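Local coordinates for protein flagellin B1 (Methanocaldococcus jannaschii DSM 2661, PDB 5YA6) that binds a calcium ion and probably polymerises with other flagellin subunits to build the filament of the archaellum, the archaeal swimming organelle, at residues 11-16 with 34-39; 45-50 with 105-110; 98-103 with 115-120. One frame throughout, in Å; residues are numbered along the deposited sequence.

Contact 1. Residues 11-16 with 34-39; sequences SGLMCI and IYITPN
C15 and I36 face each other as a non-hydrogen-bonded pair in a beta hairpin of the large mixed sheet, where the start of strand 13-23 runs back along the end of strand 28-38. The N-to-C directions of 13-16 and 34-38 differ by 141°, so the pair is antiparallel with a marked twist. M14 and T37 form the neighbouring hydrogen-bonded pair: M14 N lies 2.9 Å from T37 O, and T37 N 3.0 Å from M14 O. I16 N donates to Y35 O, and N39 N to G12 O.

The face bearing C15 and I36 is largely apolar. C15 SG comes within 4.0 Å of I34 CG2, and A150 of strand 150-155 packs over this side. L13 diverges from P38 and meets I36 in the conformer described. On the other face M14 and T37 lie side by side. The methionine bends at its last torsion (chi3 49°), which brings CE to 3.6 Å from T37 CG2. I16 crosses the threonine at about a right angle, its CG2 3.7 Å from the same methyl. With T37 OG1 anti to its backbone N (chi1 -164°), the hydroxyl bonds D116 O, leaving CG2 to the apolar neighbours; a branched residue with one polar and one apolar arm suits this place.

At the open end the N39 amide lies against the backbone of G12, with ND2 3.2 Å from G12 C. A CB on G12 would clash with N39 ND2 as placed, which favours glycine. Water 1 accepts from N39 ND2 at 2.7 Å and lies within hydrogen-bonding reach of L13 O. The chemistry implies a hairpin held by backbone bonds and apolar packing, with the N39 N to G12 O bond and an amide-held water at its end.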
loop_
_atom_site.group_PDB
_atom_site.type_symbol
_atom_site.label_atom_id
_atom_site.label_comp_id
_atom_site.label_asym_id
_atom_site.label_seq_id
_atom_site.Cartn_x
_atom_site.Cartn_y
_atom_site.Cartn_z
ATOM N N SER B 11 10.661 -17.526 4.242
ATOM C CA SER B 11 10.179 -16.955 5.474
ATOM C C SER B 11 9.521 -15.622 5.200
ATOM O O SER B 11 9.830 -14.947 4.230
ATOM C CB SER B 11 11.348 -16.789 6.406
ATOM O OG SER B 11 11.784 -18.098 6.722
ATOM N N GLY B 12 8.609 -15.251 6.069
ATOM C CA GLY B 12 7.984 -13.936 5.940
ATOM C C GLY B 12 6.891 -13.720 6.967
ATOM O O GLY B 12 6.657 -14.567 7.828
ATOM N N LEU B 13 6.278 -12.558 6.898
ATOM C CA LEU B 13 5.251 -12.092 7.855
ATOM C C LEU B 13 3.931 -11.811 7.208
ATOM O O LEU B 13 3.861 -11.488 6.042
ATOM C CB LEU B 13 5.673 -10.806 8.494
ATOM C CG LEU B 13 7.016 -10.822 9.224
ATOM C CD1 LEU B 13 7.230 -9.413 9.786
ATOM C CD2 LEU B 13 7.032 -11.816 10.339
ATOM N N MET B 14 2.877 -12.076 7.958
ATOM C CA MET B 14 1.505 -11.874 7.548
ATOM C C MET B 14 0.838 -10.908 8.505
ATOM O O MET B 14 0.875 -11.092 9.730
ATOM C CB MET B 14 0.730 -13.194 7.569
ATOM C CG MET B 14 -0.716 -13.089 7.089
ATOM S SD MET B 14 -1.437 -14.755 7.102
ATOM C CE MET B 14 -1.039 -15.443 8.701
ATOM N N CYS B 15 0.119 -9.952 7.953
ATOM C CA CYS B 15 -0.772 -9.174 8.741
ATOM C C CYS B 15 -2.056 -9.916 8.979
ATOM O O CYS B 15 -2.742 -10.388 8.028
ATOM C CB CYS B 15 -1.028 -7.786 8.080
ATOM S SG CYS B 15 -2.208 -6.724 8.967
ATOM N N ILE B 16 -2.396 -10.066 10.274
ATOM C CA ILE B 16 -3.634 -10.726 10.667
ATOM C C ILE B 16 -4.650 -9.799 11.297
ATOM O O ILE B 16 -5.516 -10.247 12.026
ATOM C CB ILE B 16 -3.322 -11.941 11.581
ATOM C CG1 ILE B 16 -2.482 -11.568 12.820
ATOM C CG2 ILE B 16 -2.610 -12.996 10.779
ATOM C CD1 ILE B 16 -2.530 -12.572 13.962
ATOM N N ILE B 34 -1.300 -2.823 14.411
ATOM C CA ILE B 34 -1.173 -3.722 13.254
ATOM C C ILE B 34 -0.684 -5.060 13.733
ATOM O O ILE B 34 0.462 -5.184 14.250
ATOM C CB ILE B 34 -0.204 -3.130 12.205
ATOM C CG1 ILE B 34 -0.707 -1.748 11.786
ATOM C CG2 ILE B 34 0.036 -4.098 11.072
ATOM C CD1 ILE B 34 0.368 -0.913 11.082
ATOM N N TYR B 35 -1.522 -6.071 13.616
ATOM C CA TYR B 35 -1.190 -7.403 14.154
ATOM C C TYR B 35 -0.519 -8.263 13.099
ATOM O O TYR B 35 -0.928 -8.292 11.947
ATOM C CB TYR B 35 -2.397 -8.136 14.686
ATOM C CG TYR B 35 -3.038 -7.406 15.878
ATOM C CD1 TYR B 35 -3.876 -6.324 15.727
ATOM C CD2 TYR B 35 -2.837 -7.865 17.173
ATOM C CE1 TYR B 35 -4.440 -5.663 16.807
ATOM C CE2 TYR B 35 -3.398 -7.210 18.270
ATOM C CZ TYR B 35 -4.222 -6.134 18.086
ATOM O OH TYR B 35 -4.746 -5.483 19.206
ATOM N N ILE B 36 0.597 -8.848 13.536
ATOM C CA ILE B 36 1.580 -9.563 12.704
ATOM C C ILE B 36 1.878 -10.974 13.271
ATOM O O ILE B 36 2.000 -11.131 14.475
ATOM C CB ILE B 36 2.897 -8.775 12.685
ATOM C CG1 ILE B 36 2.675 -7.368 12.069
ATOM C CG2 ILE B 36 3.993 -9.573 12.018
ATOM C CD1 ILE B 36 2.331 -7.399 10.584
ATOM N N THR B 37 2.008 -11.969 12.407
ATOM C CA THR B 37 2.441 -13.304 12.771
ATOM C C THR B 37 3.300 -13.842 11.622
ATOM O O THR B 37 3.108 -13.444 10.476
ATOM C CB THR B 37 1.256 -14.256 13.082
ATOM O OG1 THR B 37 1.703 -15.440 13.785
ATOM C CG2 THR B 37 0.562 -14.688 11.828
ATOM N N PRO B 38 4.229 -14.737 11.902
ATOM C CA PRO B 38 4.994 -15.317 10.768
ATOM C C PRO B 38 4.113 -16.143 9.814
ATOM O O PRO B 38 3.156 -16.773 10.244
ATOM C CB PRO B 38 6.046 -16.190 11.436
ATOM C CG PRO B 38 6.195 -15.608 12.833
ATOM C CD PRO B 38 4.781 -15.162 13.180
ATOM N N ASN B 39 4.508 -16.171 8.550
ATOM C CA ASN B 39 3.946 -17.146 7.598
ATOM C C ASN B 39 4.140 -18.571 8.168
ATOM O O ASN B 39 5.154 -18.871 8.728
ATOM C CB ASN B 39 4.588 -16.974 6.215
ATOM C CG ASN B 39 4.274 -15.619 5.562
ATOM O OD1 ASN B 39 3.270 -14.984 5.893
ATOM N ND2 ASN B 39 5.135 -15.174 4.653
HETATM O O HOH W 1 4.943 -12.632 3.676
#

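Contact 2. Residues 45-50 with 105-110; sequences IDLKNA and GSLSNG. With CA (calcium ion), chain D.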
loop_
_atom_site.group_PDB
_atom_site.type_symbol
_atom_site.label_atom_id
_atom_site.label_comp_id
_atom_site.label_asym_id
_atom_site.label_seq_id
_atom_site.Cartn_x
_atom_site.Cartn_y
_atom_site.Cartn_z
ATOM N N ILE B 45 12.507 -14.604 12.396
ATOM C CA ILE B 45 12.750 -13.328 11.750
ATOM C C ILE B 45 13.080 -12.242 12.780
ATOM O O ILE B 45 12.329 -12.004 13.728
ATOM C CB ILE B 45 11.513 -12.920 10.963
ATOM C CG1 ILE B 45 11.273 -13.937 9.825
ATOM C CG2 ILE B 45 11.669 -11.515 10.320
ATOM C CD1 ILE B 45 9.869 -13.848 9.315
ATOM N N ASP B 46 14.185 -11.563 12.559
ATOM C CA ASP B 46 14.608 -10.452 13.406
ATOM C C ASP B 46 13.784 -9.224 12.981
ATOM O O ASP B 46 13.838 -8.830 11.791
ATOM C CB ASP B 46 16.112 -10.207 13.167
ATOM C CG ASP B 46 16.680 -9.043 13.952
ATOM O OD1 ASP B 46 16.026 -8.543 14.870
ATOM O OD2 ASP B 46 17.832 -8.625 13.612
ATOM N N LEU B 47 13.068 -8.605 13.931
ATOM C CA LEU B 47 12.251 -7.395 13.697
ATOM C C LEU B 47 12.992 -6.095 13.890
ATOM O O LEU B 47 12.515 -5.021 13.515
ATOM C CB LEU B 47 10.986 -7.402 14.604
ATOM C CG LEU B 47 10.006 -8.557 14.373
ATOM C CD1 LEU B 47 8.738 -8.396 15.146
ATOM C CD2 LEU B 47 9.635 -8.683 12.867
ATOM N N LYS B 48 14.212 -6.164 14.470
ATOM C CA LYS B 48 14.839 -4.960 14.944
ATOM C C LYS B 48 15.206 -3.972 13.831
ATOM O O LYS B 48 15.179 -2.766 14.105
ATOM C CB LYS B 48 16.059 -5.290 15.855
ATOM C CG LYS B 48 15.648 -5.882 17.176
ATOM C CD LYS B 48 16.788 -6.299 18.110
ATOM C CE LYS B 48 17.704 -7.398 17.555
ATOM N NZ LYS B 48 16.997 -8.674 17.379
ATOM N N ASN B 49 15.448 -4.397 12.580
ATOM C CA ASN B 49 15.671 -3.446 11.449
ATOM C C ASN B 49 14.495 -3.336 10.501
ATOM O O ASN B 49 14.615 -2.794 9.410
ATOM C CB ASN B 49 16.908 -3.914 10.668
ATOM C CG ASN B 49 18.110 -3.813 11.508
ATOM O OD1 ASN B 49 18.620 -4.819 12.009
ATOM N ND2 ASN B 49 18.488 -2.585 11.813
ATOM N N ALA B 50 13.354 -3.847 10.931
ATOM C CA ALA B 50 12.182 -3.927 10.069
ATOM C C ALA B 50 11.603 -2.551 9.888
ATOM O O ALA B 50 11.570 -1.729 10.834
ATOM C CB ALA B 50 11.149 -4.898 10.654
ATOM N N GLY B 105 9.436 -16.331 24.580
ATOM C CA GLY B 105 10.070 -15.042 24.961
ATOM C C GLY B 105 10.913 -14.297 23.906
ATOM O O GLY B 105 11.426 -13.235 24.183
ATOM N N SER B 106 10.999 -14.871 22.698
ATOM C CA SER B 106 11.860 -14.350 21.626
ATOM C C SER B 106 11.592 -12.872 21.253
ATOM O O SER B 106 12.527 -12.131 20.902
ATOM C CB SER B 106 11.749 -15.280 20.384
ATOM O OG SER B 106 10.469 -15.269 19.808
ATOM N N LEU B 107 10.330 -12.429 21.340
ATOM C CA LEU B 107 9.997 -11.035 21.006
ATOM C C LEU B 107 10.630 -9.982 21.902
ATOM O O LEU B 107 10.850 -8.837 21.465
ATOM C CB LEU B 107 8.487 -10.809 20.925
ATOM C CG LEU B 107 7.813 -11.287 19.665
ATOM C CD1 LEU B 107 6.326 -11.198 19.889
ATOM C CD2 LEU B 107 8.195 -10.408 18.484
ATOM N N SER B 108 11.002 -10.383 23.121
ATOM C CA SER B 108 11.711 -9.506 24.016
ATOM C C SER B 108 13.148 -9.277 23.595
ATOM O O SER B 108 13.749 -8.327 24.046
ATOM C CB SER B 108 11.589 -9.959 25.490
ATOM O OG SER B 108 10.191 -9.944 25.881
ATOM N N ASN B 109 13.689 -10.113 22.700
ATOM C CA ASN B 109 14.891 -9.779 21.979
ATOM C C ASN B 109 14.680 -9.317 20.527
ATOM O O ASN B 109 15.627 -9.322 19.724
ATOM C CB ASN B 109 15.846 -10.962 22.010
ATOM C CG ASN B 109 16.928 -10.729 22.996
ATOM O OD1 ASN B 109 17.806 -9.900 22.759
ATOM N ND2 ASN B 109 16.805 -11.339 24.169
ATOM N N GLY B 110 13.433 -8.972 20.203
ATOM C CA GLY B 110 13.132 -8.457 18.845
ATOM C C GLY B 110 13.089 -9.546 17.770
ATOM O O GLY B 110 13.313 -9.236 16.584
HETATM CA CA CA D . 8.543 -16.658 20.170
HETATM O O HOH W 2 7.592 -18.825 20.798
#
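K48 reaches across to N109, its NZ donating to N109 O at 2.8 Å in the plane of that carbonyl. The lysine leaves its backbone with CG anti to the carbonyl carbon, then bends at chi3 (-62°) and again at chi4 (-65°), curling back so that the same NZ sits 2.7 Å from D46 OD1 in a salt bridge. D46 OD1 is gripped twice: K48 NZ and K48 N, the latter at 3.0 Å, approach from opposite faces of the carboxylate, and the backbone bond makes an Asx turn. An alanine in place of D46 would probably leave the ammonium of K48 without its charge mate and K48 N without this acceptor, setting the lysine chain free to turn away from N109 O.

Beside this polar group L47 N bonds G110 O at 2.7 Å. G110 has a positive phi, and a side chain there would run into K48 CG, so glycine fits on both counts. L47 and L107 cross obliquely, L47 CD1 coming within 3.9 Å of L107 CD2. L107 belongs to the 3-10 segment 106-108, whose first residue, S106, turns OG to the calcium at 2.4 Å.

The two leucines also touch I112 of strand 111-112, which pairs with strand 45-46. L47 reaches further, to F142 of strand 137-143 and L13 of strand 13-23, so the loop carrying S106 is tied to the main sheet through this packing.

Contact 3. Residues 98-103 with 115-120; sequences GVIQDA and GDIAVL. With CA (calcium ion), chain D.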
loop_
_atom_site.group_PDB
_atom_site.type_symbol
_atom_site.label_atom_id
_atom_site.label_comp_id
_atom_site.label_asym_id
_atom_site.label_seq_id
_atom_site.Cartn_x
_atom_site.Cartn_y
_atom_site.Cartn_z
ATOM N N GLY B 98 4.341 -4.512 20.496
ATOM C CA GLY B 98 3.689 -5.147 21.692
ATOM C C GLY B 98 3.695 -6.627 21.502
ATOM O O GLY B 98 3.306 -7.151 20.437
ATOM N N VAL B 99 4.017 -7.352 22.588
ATOM C CA VAL B 99 3.880 -8.775 22.602
ATOM C C VAL B 99 2.406 -9.206 22.793
ATOM O O VAL B 99 1.730 -8.756 23.741
ATOM C CB VAL B 99 4.777 -9.398 23.695
ATOM C CG1 VAL B 99 4.581 -10.915 23.771
ATOM C CG2 VAL B 99 6.219 -8.954 23.501
ATOM N N ILE B 100 1.878 -10.050 21.914
ATOM C CA ILE B 100 0.517 -10.591 22.032
ATOM C C ILE B 100 0.557 -12.070 22.403
ATOM O O ILE B 100 -0.221 -12.552 23.267
ATOM C CB ILE B 100 -0.314 -10.349 20.730
ATOM C CG1 ILE B 100 -0.421 -8.829 20.479
ATOM C CG2 ILE B 100 -1.696 -10.967 20.849
ATOM C CD1 ILE B 100 -1.110 -7.963 21.541
ATOM N N GLN B 101 1.456 -12.814 21.791
ATOM C CA GLN B 101 1.607 -14.217 22.090
ATOM C C GLN B 101 3.075 -14.589 21.804
ATOM O O GLN B 101 3.620 -14.216 20.774
ATOM C CB GLN B 101 0.613 -14.891 21.213
ATOM C CG GLN B 101 0.636 -16.366 21.168
ATOM C CD GLN B 101 -0.573 -16.838 20.387
ATOM O OE1 GLN B 101 -1.724 -16.573 20.779
ATOM N NE2 GLN B 101 -0.330 -17.473 19.243
ATOM N N ASP B 102 3.767 -15.199 22.759
ATOM C CA ASP B 102 5.165 -15.514 22.550
ATOM C C ASP B 102 5.613 -16.572 23.591
ATOM O O ASP B 102 6.107 -16.200 24.612
ATOM C CB ASP B 102 5.968 -14.228 22.677
ATOM C CG ASP B 102 7.443 -14.425 22.511
ATOM O OD1 ASP B 102 7.886 -15.491 21.996
ATOM O OD2 ASP B 102 8.119 -13.486 22.829
ATOM N N ALA B 103 5.477 -17.854 23.254
ATOM C CA ALA B 103 5.736 -18.978 24.241
ATOM C C ALA B 103 7.161 -18.969 24.771
ATOM O O ALA B 103 7.400 -19.110 25.999
ATOM C CB ALA B 103 5.444 -20.324 23.566
ATOM N N GLY B 115 4.428 -19.339 15.807
ATOM C CA GLY B 115 3.303 -19.180 16.692
ATOM C C GLY B 115 3.128 -17.771 17.273
ATOM O O GLY B 115 2.078 -17.471 17.869
ATOM N N ASP B 116 4.131 -16.922 17.145
ATOM C CA ASP B 116 4.124 -15.629 17.829
ATOM C C ASP B 116 3.126 -14.695 17.214
ATOM O O ASP B 116 2.908 -14.759 16.004
ATOM C CB ASP B 116 5.484 -14.929 17.792
ATOM C CG ASP B 116 6.550 -15.569 18.679
ATOM O OD1 ASP B 116 6.273 -16.529 19.468
ATOM O OD2 ASP B 116 7.674 -15.061 18.585
ATOM N N ILE B 117 2.583 -13.796 18.032
ATOM C CA ILE B 117 1.794 -12.678 17.531
ATOM C C ILE B 117 2.390 -11.421 18.150
ATOM O O ILE B 117 2.556 -11.327 19.371
ATOM C CB ILE B 117 0.270 -12.762 17.826
ATOM C CG1 ILE B 117 -0.291 -14.066 17.282
ATOM C CG2 ILE B 117 -0.478 -11.551 17.239
ATOM C CD1 ILE B 117 -1.735 -14.303 17.761
ATOM N N ALA B 118 2.660 -10.433 17.297
ATOM C CA ALA B 118 3.097 -9.142 17.747
ATOM C C ALA B 118 2.109 -8.098 17.262
ATOM O O ALA B 118 1.418 -8.309 16.275
ATOM C CB ALA B 118 4.474 -8.799 17.237
ATOM N N VAL B 119 2.078 -6.939 17.917
ATOM C CA VAL B 119 1.274 -5.819 17.412
ATOM C C VAL B 119 2.194 -4.638 17.208
ATOM O O VAL B 119 3.116 -4.397 18.008
ATOM C CB VAL B 119 0.077 -5.525 18.362
ATOM C CG1 VAL B 119 0.565 -5.105 19.746
ATOM C CG2 VAL B 119 -0.839 -4.485 17.761
ATOM N N LEU B 120 2.033 -3.889 16.109
ATOM C CA LEU B 120 2.813 -2.671 15.867
ATOM C C LEU B 120 1.905 -1.568 16.314
ATOM O O LEU B 120 0.839 -1.354 15.754
ATOM C CB LEU B 120 3.183 -2.535 14.379
ATOM C CG LEU B 120 3.751 -3.816 13.761
ATOM C CD1 LEU B 120 4.068 -3.497 12.295
ATOM C CD2 LEU B 120 5.007 -4.340 14.469
HETATM CA CA CA D . 8.543 -16.658 20.170
HETATM O O HOH W 3 4.672 -18.411 20.473
HETATM O O HOH W 2 7.592 -18.825 20.798
#
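D102 and D116 stand across from each other at the calcium site, to which D104, S106 and N113 also contribute. D102 binds through a single oxygen, OD1, at 2.3 Å, while its OD2 accepts from L107 N. D116 chelates with both OD1 and OD2, each 2.4 Å from the calcium; the carboxylate planes are 67° apart. The shared cation probably makes the 3.2 Å approach of D102 OD1 to D116 OD1 tolerable. Water 2 is a further ligand, while water 3 donates to D116 OD1 and accepts from A103 N.

The strand pairing leading here contains a classic beta bulge. I100 N and Q101 N both donate to I117 O, at 2.9 and 3.0 Å, and the register shifts by one between V99 and Q101. At the bulge I100 packs across I117 and V119, with I100 CB 3.7 Å from I117 CG2. G98 pairs with V119 through two backbone bonds, and a CB on it would strike V119 CG1. Q101, extended beyond CG, sends NE2 to G115 O at 2.8 Å, while its OE1 bonds H173 of the C-terminal histidine tag. The backbone angles of G115 would jam a side chain against the preceding carbonyl, which calls for glycine.

Overall arrangement
Contact 1 is the most buried of the three, a hairpin held mainly by backbone bonds and methyl packing; contacts 2 and 3 are only partly buried and bring charge. In contact 2 that charge is a lysine-aspartate pair beside loop carbonyls, whereas in contact 3 acidic groups converge on calcium. Contacts 1 and 3 share one sheet, since strands 28-38 and 117-123 are neighbours in it, with I34 O bonded to L120 N. Contacts 2 and 3 share the ion and one of its waters, and the 3-10 segment of contact 2 lies against the bulged strand pair of contact 3. Contacts 1 and 2 meet by packing, I45 reaching both G12 and L13.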